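Local coordinates for unknown protein (Galdieria sulphuraria, PDB 2NYI), which is of unknown function but carries tandem ACT domains, small ligand-sensing modules, and so probably binds a small regulatory molecule, at residues A[106-109]-A[110-114]; A[129-133]-A[134-138]. All coordinates share one frame; numbering follows the deposited sequence.

In the fold
Both contacts belong to the second of the two beta-alpha-beta-beta-alpha-beta (ACT) units of the chain, whose antiparallel sheet of four strands has the order 2-3-1-4. Contact 1 comes first, inside helix 106-116, which lies against the sheet. Strand 120-130 follows, and contact 2 is the turn that joins this outermost strand to strand 137-148. The two centres are about 22 Å apart and the nearest atoms about 7 Å, so the contacts do not touch. They are tied through strand 137-148, which begins in contact 2 and then passes beneath the helix. Contact 1 also faces the second subunit, whereas contact 2 projects at the surface, its centre about 27 Å from the centre of the chain.

Contact 1 (A[106-109]-A[110-114]); sequences IVEA and VTAVL
Thr-111 takes hold of Val-107 twice, with the hydroxyl and the amide on the same carbonyl. Its OG1 donates to Val-107 O at 2.8 Å, and its backbone N reaches that oxygen at 3.0 Å. The amide comes nearly along the C=O axis, while the hydroxyl arrives bent, tilted 32° from the carbonyl plane. A chi1 of 62° sets OG1 between the backbone N and the carbonyl carbon and turns it back toward the preceding turn. A short beta-branched alcohol suits this place, since it pays for its polar group within the helix. A valine here has no hydroxyl, which would probably leave Val-107 O without its second donor and Ser-23 OG of the second subunit without its weak bond.

On the sheet side, Ile-106 and Val-110 run alongside each other, with Ile-106 CG2 4.2 Å from Val-110 CG2. Val-110 continues onto Leu-96 and Met-141, and Ile-106 onto Phe-139. Glu-108 bends at chi2 (-80°), which brings OE2 to 3.8 Å from the small CB of Ala-112; the carboxylate's polar partner is His-20 NE2 of the second subunit. Ala-112 N bonds to Glu-108 O at 2.8 Å, but the bond from Val-113 N to Ala-109 O is weak. Branched residues facing the sheet, with Glu-108 and Thr-111 facing the second subunit, make this a helix of the beta-alpha-beta-beta-alpha-beta ACT fold, packed between its own sheet and the second subunit.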
# COMPACT_ATOMS: atom_id res chain seq x y z
N ILE A 106 3.72 19.50 -7.85
CA ILE A 106 3.80 18.35 -8.78
C ILE A 106 2.68 17.34 -8.58
O ILE A 106 1.93 17.02 -9.51
CB ILE A 106 5.12 17.55 -8.68
CG1 ILE A 106 6.33 18.44 -8.52
CG2 ILE A 106 5.27 16.63 -9.89
CD1 ILE A 106 7.52 17.68 -8.00
N VAL A 107 2.56 16.83 -7.36
CA VAL A 107 1.56 15.81 -7.05
C VAL A 107 0.15 16.28 -7.41
O VAL A 107 -0.58 15.57 -8.11
CB VAL A 107 1.65 15.35 -5.57
CG1 VAL A 107 0.65 14.26 -5.29
CG2 VAL A 107 3.08 14.85 -5.25
N GLU A 108 -0.24 17.48 -6.95
CA GLU A 108 -1.56 18.02 -7.31
C GLU A 108 -1.72 18.13 -8.82
O GLU A 108 -2.77 17.79 -9.37
CB GLU A 108 -1.81 19.39 -6.64
CG GLU A 108 -3.27 19.89 -6.75
CD GLU A 108 -3.61 20.53 -8.10
OE1 GLU A 108 -2.70 21.01 -8.81
OE2 GLU A 108 -4.81 20.55 -8.44
N ALA A 109 -0.67 18.60 -9.50
CA ALA A 109 -0.74 18.79 -10.95
C ALA A 109 -0.93 17.48 -11.73
O ALA A 109 -1.75 17.43 -12.65
CB ALA A 109 0.49 19.54 -11.47
N VAL A 110 -0.18 16.44 -11.36
CA VAL A 110 -0.26 15.14 -12.05
C VAL A 110 -1.62 14.52 -11.78
O VAL A 110 -2.32 14.12 -12.71
CB VAL A 110 0.86 14.16 -11.63
CG1 VAL A 110 0.64 12.78 -12.24
CG2 VAL A 110 2.24 14.73 -12.03
N THR A 111 -1.99 14.45 -10.51
CA THR A 111 -3.28 13.85 -10.13
C THR A 111 -4.50 14.64 -10.64
O THR A 111 -5.55 14.08 -10.88
CB THR A 111 -3.36 13.58 -8.61
OG1 THR A 111 -3.26 14.81 -7.89
CG2 THR A 111 -2.23 12.64 -8.16
N ALA A 112 -4.36 15.95 -10.83
CA ALA A 112 -5.46 16.74 -11.43
C ALA A 112 -5.77 16.27 -12.85
O ALA A 112 -6.94 16.13 -13.23
CB ALA A 112 -5.12 18.25 -11.43
N VAL A 113 -4.71 16.03 -13.63
CA VAL A 113 -4.84 15.48 -14.98
C VAL A 113 -5.60 14.15 -14.94
O VAL A 113 -6.56 13.95 -15.68
CB VAL A 113 -3.44 15.28 -15.64
CG1 VAL A 113 -3.55 14.46 -16.92
CG2 VAL A 113 -2.78 16.61 -15.95
N LEU A 114 -5.18 13.26 -14.04
CA LEU A 114 -5.76 11.92 -13.94
C LEU A 114 -7.24 11.98 -13.54
O LEU A 114 -8.08 11.35 -14.19
CB LEU A 114 -4.93 11.08 -12.95
CG LEU A 114 -3.47 10.75 -13.34
CD1 LEU A 114 -2.77 10.03 -12.18
CD2 LEU A 114 -3.41 9.92 -14.64

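Contact 2 (A[129-133]-A[134-138]); sequences LPAPF and AGFTL
Phe-133 folds back over Ala-131 and reaches Phe-136 across the turn. CB sits 3.1 Å from Ala-134 N, the next amide of the chain. With chi1 at 46°, CG lies between the backbone N and the carbonyl carbon, which carries the ring over the turn. CD1 comes 3.5 Å from Ala-134 O, which lies at the ring edge. One bond further, CE1 meets Phe-136 CB at 3.9 Å. The tip, CZ, lies 3.8 Å from Ala-131 CB, the methyl that stands over the centre of one ring face, 3.7 Å above the plane; a residue this small lets the aromatic group come down so near. The same methyl lies 4.1 Å from Phe-136 CB, so three apolar groups close together, while the Phe-136 ring runs on to Pro-101.

The backbone pairs below them. Ala-131 N donates to Phe-136 O in a nearly straight bond (171°), and Leu-129 and Leu-138 form an antiparallel hydrogen-bonded pair. Pro-130, without an N-H, suits the non-hydrogen-bonded position opposite Thr-137. Gly-135 takes a positive phi of 88°, a conformation that favours glycine.

Backbone hydrogen bonds therefore tie the base of this beta hairpin, whereas toward its exposed end the side chains meet by apolar contact, their positions perhaps set partly by a crystal neighbour, with no side-chain hydrogen bond or salt bridge between the two segments.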
# COMPACT_ATOMS: atom_id res chain seq x y z
N LEU A 129 14.16 12.71 -2.49
CA LEU A 129 15.54 12.38 -2.16
C LEU A 129 16.36 13.67 -2.26
O LEU A 129 16.65 14.15 -3.36
CB LEU A 129 16.05 11.31 -3.13
CG LEU A 129 15.09 10.11 -3.28
CD1 LEU A 129 15.10 9.52 -4.68
CD2 LEU A 129 15.33 9.04 -2.21
N PRO A 130 16.68 14.28 -1.11
CA PRO A 130 17.52 15.49 -1.16
C PRO A 130 18.88 15.16 -1.74
O PRO A 130 19.43 14.10 -1.44
CB PRO A 130 17.66 15.88 0.32
CG PRO A 130 16.55 15.18 1.03
CD PRO A 130 16.32 13.91 0.27
N ALA A 131 19.41 16.06 -2.58
CA ALA A 131 20.76 15.94 -3.13
C ALA A 131 21.81 16.04 -2.00
O ALA A 131 21.48 16.49 -0.90
CB ALA A 131 21.00 17.04 -4.17
N PRO A 132 23.06 15.59 -2.27
CA PRO A 132 24.17 15.76 -1.30
C PRO A 132 24.47 17.23 -1.00
O PRO A 132 25.05 17.55 0.05
CB PRO A 132 25.37 15.14 -2.02
CG PRO A 132 24.82 14.31 -3.11
CD PRO A 132 23.50 14.89 -3.49
N PHE A 133 24.08 18.12 -1.91
CA PHE A 133 24.33 19.55 -1.78
C PHE A 133 23.01 20.30 -1.55
O PHE A 133 21.94 19.75 -1.78
CB PHE A 133 25.03 20.07 -3.04
CG PHE A 133 24.41 19.60 -4.33
CD1 PHE A 133 23.28 20.23 -4.85
CD2 PHE A 133 24.96 18.53 -5.03
CE1 PHE A 133 22.69 19.79 -6.04
CE2 PHE A 133 24.38 18.08 -6.22
CZ PHE A 133 23.24 18.71 -6.73
N ALA A 134 23.10 21.56 -1.14
CA ALA A 134 21.92 22.37 -0.86
C ALA A 134 21.10 22.76 -2.10
O ALA A 134 21.64 22.91 -3.20
CB ALA A 134 22.32 23.63 -0.08
N GLY A 135 19.79 22.92 -1.90
CA GLY A 135 18.95 23.56 -2.90
C GLY A 135 18.36 22.66 -3.97
O GLY A 135 17.85 23.15 -4.98
N PHE A 136 18.44 21.35 -3.76
CA PHE A 136 17.84 20.41 -4.70
C PHE A 136 17.33 19.14 -4.03
O PHE A 136 18.05 18.48 -3.26
CB PHE A 136 18.77 20.06 -5.89
CG PHE A 136 18.06 19.29 -6.99
CD1 PHE A 136 17.57 19.96 -8.13
CD2 PHE A 136 17.87 17.92 -6.88
CE1 PHE A 136 16.91 19.27 -9.12
CE2 PHE A 136 17.19 17.20 -7.89
CZ PHE A 136 16.71 17.89 -9.01
N THR A 137 16.08 18.84 -4.31
CA THR A 137 15.44 17.62 -3.82
C THR A 137 14.79 16.95 -5.02
O THR A 137 14.05 17.60 -5.77
CB THR A 137 14.42 17.92 -2.70
OG1 THR A 137 15.11 18.39 -1.54
CG2 THR A 137 13.65 16.65 -2.31
N LEU A 138 15.14 15.68 -5.23
CA LEU A 138 14.58 14.92 -6.34
C LEU A 138 13.24 14.34 -5.91
O LEU A 138 13.10 13.89 -4.77
CB LEU A 138 15.53 13.82 -6.79
CG LEU A 138 15.09 13.05 -8.06
CD1 LEU A 138 15.18 13.94 -9.33
CD2 LEU A 138 15.88 11.76 -8.26